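Local structure of putative metalloprotease II (Bacteroides fragilis, 4ON1) at residues A[174-178]-A[299-304]; A[229-233]-A[361-365]; A[333-338]-A[350-354]. The protein probably acts as a zinc metalloendopeptidase of the metzincin clan, related to fragilysin. All blocks are in the same frame, centred on the assembly; numbering follows the deposited sequence.

Interaction 1: residues A[174-178]-A[299-304]; sequences IKDYP and GYASGI. With ZN (zinc ion), chain C.
Asp176 and Tyr300 sit where an irregular loop, 174-178, which probably belongs to the pro-segment, is laid along the edge strand 299-301 of the protease domain, an arrangement consistent with the aspartate switch of fragilysin-type zymogens. Backbone pairing is limited to one hydrogen bond, Ala301 N to Asp176 O (2.9 Å, 166° at the hydrogen). That bond grips the very residue whose side chain reaches the zinc ion. With CG lodged between backbone N and carbonyl carbon (chi1 56°), the Asp176 carboxylate grips the metal with both oxygens, OD1 at 2.3 Å and OD2 at 2.2 Å, alongside His334, His338 and His344. Asp176 CB meanwhile packs against Gly299 O.

The rest is side-chain packing. Tyr300 lies along the backbone of 174-178: CD1 is 3.4 Å from Asp176 C, and the ring end comes up to Pro178. Pro178 N carries no hydrogen and is no acceptor, so its approach to Tyr300 OH is plain packing. Pro178 rests on the end of the strand and the residue after it, CD against Ala301 O and CG against Ser302 O. The Tyr177 ring lies on the zinc side, where it meets those of His338 and His344. Ile304 covers one face of that tyrosine ring in a CH-pi contact, CD1 standing 3.4 Å from the ring centroid and only 7° off its normal.

Interaction 2: residues A[229-233]-A[361-365]; sequences TSLKF and TPNHL
Ser230 and His364 carry this contact, which joins the C-terminal end of helix 217-230 to the loop leading into helix 367-378 of the metzincin-type protease domain. No direct hydrogen bond crosses it; two waters do the joining. Ser230 OG, held between its backbone N and carbonyl carbon (chi1 73°), bonds to Val227 O one turn back in its helix and accepts from the first water at 2.9 Å. The same water lies in the plane of the His364 imidazole, 2.8 Å from NE2. His364 has CG anti to its carbonyl carbon (chi1 -68°), which brings the ring edge toward Ser230: CD2 lies 3.4 Å from Ser230 O, near the ring plane.

Pro362, at the centre of an inverse gamma turn, presents its carbonyl to the helix end, with O 3.2 Å from Ser230 CA. Thr229 gives its hydroxyl to the helix, OG1 bonding Gln225 O, and faces the loop with its methyl; CG2 sits 3.7 Å from Pro362 O and also brushes the Asn363 amide. Phe233, stacked on Trp370, adds a looser touch to His364. The second water closes the backbone gap, donating to Ser230 O at 2.8 Å and accepting from His364 N at 2.7 Å.

Interaction 3: residues A[333-338]-A[350-354]; sequences AHEIGH and DLMYT. With ZN (zinc ion), chain C.
Met352 lies beneath the imidazoles of His334 and His338, the arrangement of a metzincin Met-turn under the zinc-binding helix with its HExxH motif. Residues 350-353 form a type I beta turn, tightened by an Asx turn in which Asp350 OD1 accepts from Met352 N with its anti lone pair. From this turn the methionine chain bends back at chi2 and chi3 (-52° and -67°), carrying its thioether to the two rings. CE stands over the centre of the His334 face, 4.0 Å from the centroid. Over His338 the same methyl is closer, 3.5 Å from the centroid, but displaced toward the rim. SD also lies over the His334 face, so this ring has both a CH-pi and a sulfur-aromatic contact on one side.

The rotation of His334 is fixed from two ends. CG anti to the backbone N (chi1 -179°) sends the ring out from the helix; NE2 then binds the zinc ion at 2.0 Å, while ND1 donates to Leu351 O at 2.8 Å, the acceptor lying close to the ring plane. The hydrogen bond would probably polarise the imidazole and strengthen NE2 as a ligand. His338 follows the same scheme: NE2 is on the zinc ion and ND1 is bonded to Ala342 O. One helical turn separates the two histidines, enough to place both nitrogens on one metal, to which Asp176 and His344 also bind.

Leu351 packs on the start of the segment, its CD2 branch against Ala333 and its CD1 branch along the backbone and CB of His334. The bare CA of Gly337 gives the sulfur SD its place against the helix; the closest approach there is Met352 CE to Gly337 C, 4.2 Å.

Interactions 1 and 3 converge on the same zinc ion: interaction 1 supplies the Asp176 carboxylate, and interaction 3 supplies two histidines together with the methionine beneath them. They are tied through the backbone, with a probable hydrogen bond from Ile174 N to Thr354 O of 2.9 Å. Interaction 2 lies behind the Met-turn, about 19 Å from interaction 1 between centres but only about 9 Å from interaction 3. Its loop pairs with the turn through Asn363 O and Leu351 N (3.0 Å), and Asp350 OD2 accepts a probable hydrogen bond from Leu365 N. His364 backs the methionine: its CE1 lies 3.5 Å from Met352 CG, while its side chain stays about 9 Å from the zinc ion.

Interaction 1: residues A[174-178]-A[299-304]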
ATOM      1  N   ILE A 174      -4.122 -17.867  -6.723  1.00 62.87           N
ATOM      2  CA  ILE A 174      -4.551 -16.498  -6.961  1.00 45.69           C
ATOM      3  C   ILE A 174      -4.904 -16.391  -8.444  1.00 50.56           C
ATOM      4  O   ILE A 174      -4.143 -16.845  -9.299  1.00 58.41           O
ATOM      5  CB  ILE A 174      -3.445 -15.486  -6.556  1.00 61.05           C
ATOM      6  CG1 ILE A 174      -3.138 -15.606  -5.058  1.00 56.57           C
ATOM      7  CG2 ILE A 174      -3.824 -14.060  -6.940  1.00 48.26           C
ATOM      8  CD1 ILE A 174      -2.055 -14.665  -4.571  1.00 53.63           C
ATOM      9  N   LYS A 175      -6.061 -15.807  -8.746  1.00 46.96           N
ATOM     10  CA  LYS A 175      -6.603 -15.851 -10.105  1.00 53.96           C
ATOM     11  C   LYS A 175      -7.008 -14.454 -10.565  1.00 55.21           C
ATOM     12  O   LYS A 175      -8.195 -14.157 -10.724  1.00 67.11           O
ATOM     13  CB  LYS A 175      -7.804 -16.795 -10.149  1.00 54.46           C
ATOM     14  CG  LYS A 175      -8.097 -17.411 -11.501  1.00 74.80           C
ATOM     15  CD  LYS A 175      -8.965 -18.660 -11.345  1.00 84.50           C
ATOM     16  CE  LYS A 175      -8.250 -19.753 -10.552  1.00 84.32           C
ATOM     17  NZ  LYS A 175      -8.511 -19.687  -9.083  1.00 81.97           N
ATOM     18  N   ASP A 176      -6.008 -13.606 -10.787  1.00 35.30           N
ATOM     19  CA  ASP A 176      -6.206 -12.164 -10.732  1.00 19.48           C
ATOM     20  C   ASP A 176      -5.781 -11.417 -12.003  1.00 19.64           C
ATOM     21  O   ASP A 176      -5.384 -10.249 -11.933  1.00 19.46           O
ATOM     22  CB  ASP A 176      -5.457 -11.602  -9.516  1.00 18.39           C
ATOM     23  CG  ASP A 176      -3.969 -11.942  -9.524  1.00 18.85           C
ATOM     24  OD1 ASP A 176      -3.555 -12.850 -10.267  1.00 21.31           O
ATOM     25  OD2 ASP A 176      -3.220 -11.309  -8.763  1.00 28.85           O
ATOM     26  N   TYR A 177      -5.903 -12.083 -13.150  1.00 20.94           N
ATOM     27  CA  TYR A 177      -5.695 -11.468 -14.463  1.00 23.06           C
ATOM     28  C   TYR A 177      -6.368 -12.337 -15.535  1.00 24.59           C
ATOM     29  O   TYR A 177      -6.557 -13.529 -15.320  1.00 29.87           O
ATOM     30  CB  TYR A 177      -4.200 -11.310 -14.770  1.00 21.71           C
ATOM     31  CG  TYR A 177      -3.414 -12.600 -14.697  1.00 22.89           C
ATOM     32  CD1 TYR A 177      -3.343 -13.457 -15.788  1.00 24.54           C
ATOM     33  CD2 TYR A 177      -2.743 -12.962 -13.537  1.00 24.73           C
ATOM     34  CE1 TYR A 177      -2.626 -14.650 -15.728  1.00 35.87           C
ATOM     35  CE2 TYR A 177      -2.024 -14.152 -13.467  1.00 26.16           C
ATOM     36  CZ  TYR A 177      -1.968 -14.985 -14.562  1.00 30.75           C
ATOM     37  OH  TYR A 177      -1.255 -16.160 -14.490  1.00 46.72           O
ATOM     38  N   PRO A 178      -6.719 -11.749 -16.696  1.00 24.76           N
ATOM     39  CA  PRO A 178      -7.403 -12.550 -17.720  1.00 24.83           C
ATOM     40  C   PRO A 178      -6.435 -13.465 -18.446  1.00 41.80           C
ATOM     41  O   PRO A 178      -5.243 -13.173 -18.464  1.00 34.18           O
ATOM     42  CB  PRO A 178      -7.962 -11.501 -18.681  1.00 28.74           C
ATOM     43  CG  PRO A 178      -7.027 -10.339 -18.543  1.00 29.31           C
ATOM     44  CD  PRO A 178      -6.554 -10.343 -17.110  1.00 24.30           C
ATOM     45  N   GLY A 299      -7.880  -8.881  -5.730  1.00 12.15           N
ATOM     46  CA  GLY A 299      -7.469  -7.899  -6.713  1.00 13.00           C
ATOM     47  C   GLY A 299      -7.569  -8.516  -8.090  1.00 19.04           C
ATOM     48  O   GLY A 299      -7.646  -9.737  -8.221  1.00 15.09           O
ATOM     49  N   TYR A 300      -7.587  -7.679  -9.120  1.00 11.00           N
ATOM     50  CA  TYR A 300      -7.697  -8.167 -10.488  1.00 14.38           C
ATOM     51  C   TYR A 300      -7.159  -7.128 -11.451  1.00 17.10           C
ATOM     52  O   TYR A 300      -7.559  -5.967 -11.401  1.00 16.10           O
ATOM     53  CB  TYR A 300      -9.151  -8.513 -10.825  1.00 14.67           C
ATOM     54  CG  TYR A 300      -9.336  -9.151 -12.190  1.00 16.67           C
ATOM     55  CD1 TYR A 300      -9.062 -10.494 -12.400  1.00 20.55           C
ATOM     56  CD2 TYR A 300      -9.799  -8.402 -13.262  1.00 18.58           C
ATOM     57  CE1 TYR A 300      -9.237 -11.070 -13.648  1.00 20.72           C
ATOM     58  CE2 TYR A 300      -9.975  -8.958 -14.504  1.00 21.80           C
ATOM     59  CZ  TYR A 300      -9.696 -10.292 -14.694  1.00 32.68           C
ATOM     60  OH  TYR A 300      -9.887 -10.837 -15.941  1.00 30.50           O
ATOM     61  N   ALA A 301      -6.246  -7.555 -12.320  1.00 17.88           N
ATOM     62  CA  ALA A 301      -5.591  -6.654 -13.265  1.00 19.03           C
ATOM     63  C   ALA A 301      -6.113  -6.866 -14.679  1.00 18.12           C
ATOM     64  O   ALA A 301      -6.428  -7.993 -15.069  1.00 14.17           O
ATOM     65  CB  ALA A 301      -4.077  -6.861 -13.223  1.00 15.38           C
ATOM     66  N   SER A 302      -6.187  -5.785 -15.454  1.00 15.74           N
ATOM     67  CA  SER A 302      -6.737  -5.851 -16.810  1.00 15.97           C
ATOM     68  C   SER A 302      -5.883  -6.689 -17.749  1.00 21.61           C
ATOM     69  O   SER A 302      -6.377  -7.188 -18.756  1.00 20.73           O
ATOM     70  CB  SER A 302      -6.915  -4.452 -17.395  1.00 14.30           C
ATOM     71  OG  SER A 302      -5.679  -3.797 -17.525  1.00 12.45           O
ATOM     72  N   GLY A 303      -4.593  -6.798 -17.449  1.00 17.88           N
ATOM     73  CA  GLY A 303      -3.694  -7.599 -18.258  1.00 19.21           C
ATOM     74  C   GLY A 303      -2.311  -7.695 -17.636  1.00 20.72           C
ATOM     75  O   GLY A 303      -1.990  -7.006 -16.674  1.00 20.25           O
ATOM     76  N   ILE A 304      -1.482  -8.561 -18.197  1.00 18.52           N
ATOM     77  CA  ILE A 304      -0.101  -8.678 -17.752  1.00 17.73           C
ATOM     78  C   ILE A 304       0.829  -7.958 -18.716  1.00 20.12           C
ATOM     79  O   ILE A 304       0.815  -8.230 -19.912  1.00 21.41           O
ATOM     80  CB  ILE A 304       0.303 -10.160 -17.616  1.00 21.98           C
ATOM     81  CG1 ILE A 304      -0.469 -10.790 -16.450  1.00 18.77           C
ATOM     82  CG2 ILE A 304       1.800 -10.303 -17.371  1.00 21.96           C
ATOM     83  CD1 ILE A 304      -0.019 -12.212 -16.115  1.00 38.30           C
TER
HETATM   84 ZN    ZN C 400      -1.504 -12.524  -9.272  1.00 19.88          ZN

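Interaction 2: residues A[229-233]-A[361-365]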
ATOM      1  N   THR A 229       8.155  -0.153  -2.263  1.00 11.19           N
ATOM      2  CA  THR A 229       9.207  -1.108  -1.936  1.00 15.04           C
ATOM      3  C   THR A 229       9.445  -2.079  -3.092  1.00 16.70           C
ATOM      4  O   THR A 229      10.581  -2.330  -3.478  1.00 13.16           O
ATOM      5  CB  THR A 229       8.857  -1.893  -0.669  1.00 19.47           C
ATOM      6  OG1 THR A 229       8.781  -0.986   0.438  1.00 19.16           O
ATOM      7  CG2 THR A 229       9.915  -2.966  -0.385  1.00 17.57           C
ATOM      8  N   SER A 230       8.365  -2.585  -3.678  1.00 12.75           N
ATOM      9  CA  SER A 230       8.492  -3.564  -4.749  1.00 14.86           C
ATOM     10  C   SER A 230       9.158  -2.979  -5.982  1.00 13.31           C
ATOM     11  O   SER A 230       9.784  -3.711  -6.753  1.00 16.14           O
ATOM     12  CB  SER A 230       7.122  -4.134  -5.120  1.00 10.39           C
ATOM     13  OG  SER A 230       6.339  -3.193  -5.842  1.00 11.10           O
ATOM     14  N   LEU A 231       9.041  -1.664  -6.158  1.00 10.26           N
ATOM     15  CA  LEU A 231       9.569  -1.005  -7.353  1.00 12.12           C
ATOM     16  C   LEU A 231      10.856  -0.234  -7.094  1.00 15.79           C
ATOM     17  O   LEU A 231      11.329   0.503  -7.968  1.00 17.35           O
ATOM     18  CB  LEU A 231       8.522  -0.060  -7.949  1.00 12.01           C
ATOM     19  CG  LEU A 231       7.209  -0.730  -8.360  1.00 19.00           C
ATOM     20  CD1 LEU A 231       6.310   0.251  -9.110  1.00 14.72           C
ATOM     21  CD2 LEU A 231       7.505  -1.951  -9.219  1.00 15.10           C
ATOM     22  N   LYS A 232      11.418  -0.395  -5.899  1.00 13.90           N
ATOM     23  CA  LYS A 232      12.659   0.292  -5.539  1.00 14.37           C
ATOM     24  C   LYS A 232      13.780   0.058  -6.555  1.00 16.50           C
ATOM     25  O   LYS A 232      14.554   0.973  -6.868  1.00 17.31           O
ATOM     26  CB  LYS A 232      13.137  -0.152  -4.156  1.00 22.50           C
ATOM     27  CG  LYS A 232      14.379   0.590  -3.681  1.00 39.92           C
ATOM     28  CD  LYS A 232      14.865   0.102  -2.318  1.00 50.65           C
ATOM     29  CE  LYS A 232      13.883   0.439  -1.212  1.00 61.37           C
ATOM     30  NZ  LYS A 232      14.065  -0.444  -0.025  1.00 72.50           N
ATOM     31  N   PHE A 233      13.878  -1.163  -7.072  1.00 14.93           N
ATOM     32  CA  PHE A 233      14.949  -1.468  -8.020  1.00 19.98           C
ATOM     33  C   PHE A 233      14.865  -0.641  -9.302  1.00 17.40           C
ATOM     34  O   PHE A 233      15.878  -0.393  -9.949  1.00 24.90           O
ATOM     35  CB  PHE A 233      14.961  -2.965  -8.350  1.00 18.87           C
ATOM     36  CG  PHE A 233      13.811  -3.428  -9.211  1.00 21.02           C
ATOM     37  CD1 PHE A 233      14.005  -3.711 -10.556  1.00 21.88           C
ATOM     38  CD2 PHE A 233      12.551  -3.620  -8.665  1.00 23.83           C
ATOM     39  CE1 PHE A 233      12.961  -4.166 -11.346  1.00 21.84           C
ATOM     40  CE2 PHE A 233      11.502  -4.068  -9.451  1.00 18.99           C
ATOM     41  CZ  PHE A 233      11.705  -4.339 -10.792  1.00 28.49           C
ATOM     42  N   THR A 361       6.524 -11.380   0.839  1.00 31.45           N
ATOM     43  CA  THR A 361       7.128 -10.079   1.120  1.00 21.04           C
ATOM     44  C   THR A 361       6.857  -9.175  -0.072  1.00 20.94           C
ATOM     45  O   THR A 361       6.620  -9.671  -1.177  1.00 21.30           O
ATOM     46  CB  THR A 361       8.650 -10.181   1.358  1.00 25.14           C
ATOM     47  OG1 THR A 361       9.306 -10.502   0.124  1.00 26.83           O
ATOM     48  CG2 THR A 361       8.969 -11.242   2.405  1.00 27.78           C
ATOM     49  N   PRO A 362       6.887  -7.846   0.132  1.00 14.82           N
ATOM     50  CA  PRO A 362       6.587  -6.956  -0.997  1.00 17.42           C
ATOM     51  C   PRO A 362       7.790  -6.733  -1.907  1.00 19.74           C
ATOM     52  O   PRO A 362       8.099  -5.593  -2.259  1.00 21.63           O
ATOM     53  CB  PRO A 362       6.171  -5.654  -0.307  1.00 16.62           C
ATOM     54  CG  PRO A 362       6.962  -5.655   0.964  1.00 20.78           C
ATOM     55  CD  PRO A 362       7.040  -7.104   1.398  1.00 20.00           C
ATOM     56  N   ASN A 363       8.434  -7.826  -2.306  1.00 18.63           N
ATOM     57  CA  ASN A 363       9.649  -7.768  -3.106  1.00 20.94           C
ATOM     58  C   ASN A 363       9.553  -8.672  -4.321  1.00 22.65           C
ATOM     59  O   ASN A 363       9.068  -9.798  -4.222  1.00 17.21           O
ATOM     60  CB  ASN A 363      10.873  -8.180  -2.279  1.00 21.47           C
ATOM     61  CG  ASN A 363      11.073  -7.310  -1.052  1.00 28.41           C
ATOM     62  OD1 ASN A 363      10.521  -7.582   0.020  1.00 31.30           O
ATOM     63  ND2 ASN A 363      11.873  -6.265  -1.200  1.00 19.52           N
ATOM     64  N   HIS A 364      10.001  -8.170  -5.467  1.00 16.24           N
ATOM     65  CA  HIS A 364      10.184  -9.010  -6.643  1.00 15.03           C
ATOM     66  C   HIS A 364      11.536  -9.701  -6.537  1.00 22.35           C
ATOM     67  O   HIS A 364      12.580  -9.071  -6.715  1.00 19.26           O
ATOM     68  CB  HIS A 364      10.097  -8.186  -7.936  1.00 13.22           C
ATOM     69  CG  HIS A 364       8.732  -7.640  -8.209  1.00 15.96           C
ATOM     70  ND1 HIS A 364       7.699  -8.419  -8.688  1.00 17.97           N
ATOM     71  CD2 HIS A 364       8.228  -6.390  -8.069  1.00 13.18           C
ATOM     72  CE1 HIS A 364       6.618  -7.672  -8.830  1.00 19.95           C
ATOM     73  NE2 HIS A 364       6.910  -6.437  -8.461  1.00 10.89           N
ATOM     74  N   LEU A 365      11.510 -11.001  -6.264  1.00 18.88           N
ATOM     75  CA  LEU A 365      12.733 -11.760  -6.058  1.00 20.27           C
ATOM     76  C   LEU A 365      13.072 -12.590  -7.293  1.00 23.74           C
ATOM     77  O   LEU A 365      14.130 -13.215  -7.368  1.00 31.37           O
ATOM     78  CB  LEU A 365      12.594 -12.666  -4.837  1.00 24.43           C
ATOM     79  CG  LEU A 365      12.122 -11.996  -3.542  1.00 29.98           C
ATOM     80  CD1 LEU A 365      11.900 -13.050  -2.448  1.00 22.49           C
ATOM     81  CD2 LEU A 365      13.102 -10.916  -3.075  1.00 23.53           C
TER
HETATM   82  O   HOH W   1       5.054  -4.427  -8.133  1.00 10.85           O
HETATM   83  O   HOH W   2      11.356  -5.828  -5.737  1.00 16.36           O

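Interaction 3: residues A[333-338]-A[350-354]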
ATOM      1  N   ALA A 333       0.391  -3.863  -4.656  1.00 13.32           N
ATOM      2  CA  ALA A 333       1.706  -4.050  -5.258  1.00 13.38           C
ATOM      3  C   ALA A 333       1.720  -5.260  -6.187  1.00 15.64           C
ATOM      4  O   ALA A 333       2.371  -5.244  -7.235  1.00 14.16           O
ATOM      5  CB  ALA A 333       2.772  -4.198  -4.173  1.00 11.74           C
ATOM      6  N   HIS A 334       1.013  -6.312  -5.783  1.00  9.80           N
ATOM      7  CA  HIS A 334       0.911  -7.537  -6.577  1.00 15.64           C
ATOM      8  C   HIS A 334       0.211  -7.271  -7.920  1.00 15.83           C
ATOM      9  O   HIS A 334       0.720  -7.634  -8.982  1.00 15.04           O
ATOM     10  CB  HIS A 334       0.171  -8.617  -5.773  1.00 15.15           C
ATOM     11  CG  HIS A 334       0.028  -9.927  -6.486  1.00 15.37           C
ATOM     12  ND1 HIS A 334       0.820 -11.017  -6.202  1.00 16.31           N
ATOM     13  CD2 HIS A 334      -0.833 -10.329  -7.454  1.00 13.81           C
ATOM     14  CE1 HIS A 334       0.466 -12.030  -6.970  1.00 21.64           C
ATOM     15  NE2 HIS A 334      -0.537 -11.642  -7.739  1.00 13.68           N
ATOM     16  N   GLU A 335      -0.947  -6.622  -7.871  1.00 13.82           N
ATOM     17  CA  GLU A 335      -1.679  -6.285  -9.094  1.00 17.00           C
ATOM     18  C   GLU A 335      -0.840  -5.402 -10.011  1.00 15.83           C
ATOM     19  O   GLU A 335      -0.777  -5.624 -11.220  1.00 14.83           O
ATOM     20  CB  GLU A 335      -3.002  -5.590  -8.756  1.00 15.05           C
ATOM     21  N   ILE A 336      -0.199  -4.390  -9.436  1.00 10.24           N
ATOM     22  CA  ILE A 336       0.639  -3.500 -10.230  1.00  8.47           C
ATOM     23  C   ILE A 336       1.821  -4.287 -10.804  1.00 16.02           C
ATOM     24  O   ILE A 336       2.272  -4.025 -11.927  1.00 12.48           O
ATOM     25  CB  ILE A 336       1.117  -2.285  -9.395  1.00 13.56           C
ATOM     26  CG1 ILE A 336      -0.008  -1.248  -9.302  1.00 14.15           C
ATOM     27  CG2 ILE A 336       2.364  -1.640  -9.992  1.00 10.56           C
ATOM     28  CD1 ILE A 336       0.250  -0.119  -8.297  1.00 12.28           C
ATOM     29  N   GLY A 337       2.288  -5.279 -10.052  1.00 17.72           N
ATOM     30  CA  GLY A 337       3.280  -6.214 -10.559  1.00 11.28           C
ATOM     31  C   GLY A 337       2.840  -6.841 -11.872  1.00 18.98           C
ATOM     32  O   GLY A 337       3.598  -6.859 -12.855  1.00 15.56           O
ATOM     33  N   HIS A 338       1.612  -7.355 -11.893  1.00 11.61           N
ATOM     34  CA  HIS A 338       1.051  -7.920 -13.115  1.00 14.24           C
ATOM     35  C   HIS A 338       1.000  -6.872 -14.245  1.00 11.98           C
ATOM     36  O   HIS A 338       1.406  -7.149 -15.377  1.00 16.21           O
ATOM     37  CB  HIS A 338      -0.353  -8.477 -12.861  1.00 11.82           C
ATOM     38  CG  HIS A 338      -0.375  -9.787 -12.139  1.00 13.99           C
ATOM     39  ND1 HIS A 338       0.453 -10.847 -12.477  1.00 14.42           N
ATOM     40  CD2 HIS A 338      -1.145 -10.236 -11.120  1.00 14.32           C
ATOM     41  CE1 HIS A 338       0.197 -11.872 -11.695  1.00 23.62           C
ATOM     42  NE2 HIS A 338      -0.772 -11.533 -10.854  1.00 14.04           N
ATOM     43  N   ASP A 350       8.200 -14.370  -2.495  1.00 24.58           N
ATOM     44  CA  ASP A 350       8.041 -13.417  -3.577  1.00 20.41           C
ATOM     45  C   ASP A 350       6.658 -12.769  -3.558  1.00 20.41           C
ATOM     46  O   ASP A 350       5.651 -13.429  -3.304  1.00 23.76           O
ATOM     47  CB  ASP A 350       8.280 -14.098  -4.926  1.00 18.37           C
ATOM     48  CG  ASP A 350       8.534 -13.103  -6.045  1.00 27.60           C
ATOM     49  OD1 ASP A 350       7.583 -12.376  -6.430  1.00 15.98           O
ATOM     50  OD2 ASP A 350       9.682 -13.054  -6.540  1.00 22.07           O
ATOM     51  N   LEU A 351       6.633 -11.469  -3.821  1.00 17.14           N
ATOM     52  CA  LEU A 351       5.396 -10.723  -3.976  1.00 14.74           C
ATOM     53  C   LEU A 351       4.434 -11.402  -4.952  1.00 24.41           C
ATOM     54  O   LEU A 351       3.214 -11.372  -4.767  1.00 17.21           O
ATOM     55  CB  LEU A 351       5.706  -9.309  -4.460  1.00 13.11           C
ATOM     56  CG  LEU A 351       4.470  -8.490  -4.819  1.00 17.95           C
ATOM     57  CD1 LEU A 351       3.581  -8.344  -3.578  1.00 13.13           C
ATOM     58  CD2 LEU A 351       4.878  -7.133  -5.356  1.00 13.35           C
ATOM     59  N   MET A 352       4.991 -12.007  -5.996  1.00 15.24           N
ATOM     60  CA  MET A 352       4.189 -12.603  -7.060  1.00 18.70           C
ATOM     61  C   MET A 352       3.950 -14.104  -6.846  1.00 19.78           C
ATOM     62  O   MET A 352       3.699 -14.840  -7.804  1.00 23.52           O
ATOM     63  CB  MET A 352       4.852 -12.358  -8.423  1.00 20.72           C
ATOM     64  CG  MET A 352       5.130 -10.887  -8.728  1.00 13.67           C
ATOM     65  SD  MET A 352       3.647  -9.879  -8.515  1.00 17.62           S
ATOM     66  CE  MET A 352       2.646 -10.519  -9.862  1.00 17.59           C
ATOM     67  N   TYR A 353       4.045 -14.558  -5.601  1.00 17.59           N
ATOM     68  CA  TYR A 353       3.735 -15.949  -5.277  1.00 21.53           C
ATOM     69  C   TYR A 353       2.333 -16.331  -5.761  1.00 34.73           C
ATOM     70  O   TYR A 353       1.362 -15.588  -5.569  1.00 28.81           O
ATOM     71  CB  TYR A 353       3.857 -16.192  -3.775  1.00 21.83           C
ATOM     72  CG  TYR A 353       3.827 -17.656  -3.393  1.00 37.43           C
ATOM     73  CD1 TYR A 353       3.119 -18.090  -2.284  1.00 36.50           C
ATOM     74  CD2 TYR A 353       4.510 -18.601  -4.145  1.00 28.94           C
ATOM     75  CE1 TYR A 353       3.097 -19.430  -1.927  1.00 39.69           C
ATOM     76  CE2 TYR A 353       4.494 -19.941  -3.801  1.00 36.22           C
ATOM     77  CZ  TYR A 353       3.783 -20.349  -2.692  1.00 37.52           C
ATOM     78  OH  TYR A 353       3.765 -21.678  -2.349  1.00 51.48           O
ATOM     79  N   THR A 354       2.257 -17.498  -6.393  1.00 35.62           N
ATOM     80  CA  THR A 354       1.058 -17.980  -7.070  1.00 40.39           C
ATOM     81  C   THR A 354      -0.111 -18.254  -6.129  1.00 48.24           C
ATOM     82  O   THR A 354      -1.273 -18.243  -6.540  1.00 47.36           O
ATOM     83  CB  THR A 354       1.377 -19.267  -7.849  1.00 38.99           C
ATOM     84  OG1 THR A 354       2.616 -19.105  -8.549  1.00 38.07           O
ATOM     85  CG2 THR A 354       0.270 -19.604  -8.840  1.00 51.07           C
TER
HETATM   86 ZN    ZN C 400      -1.504 -12.524  -9.272  1.00 19.88          ZN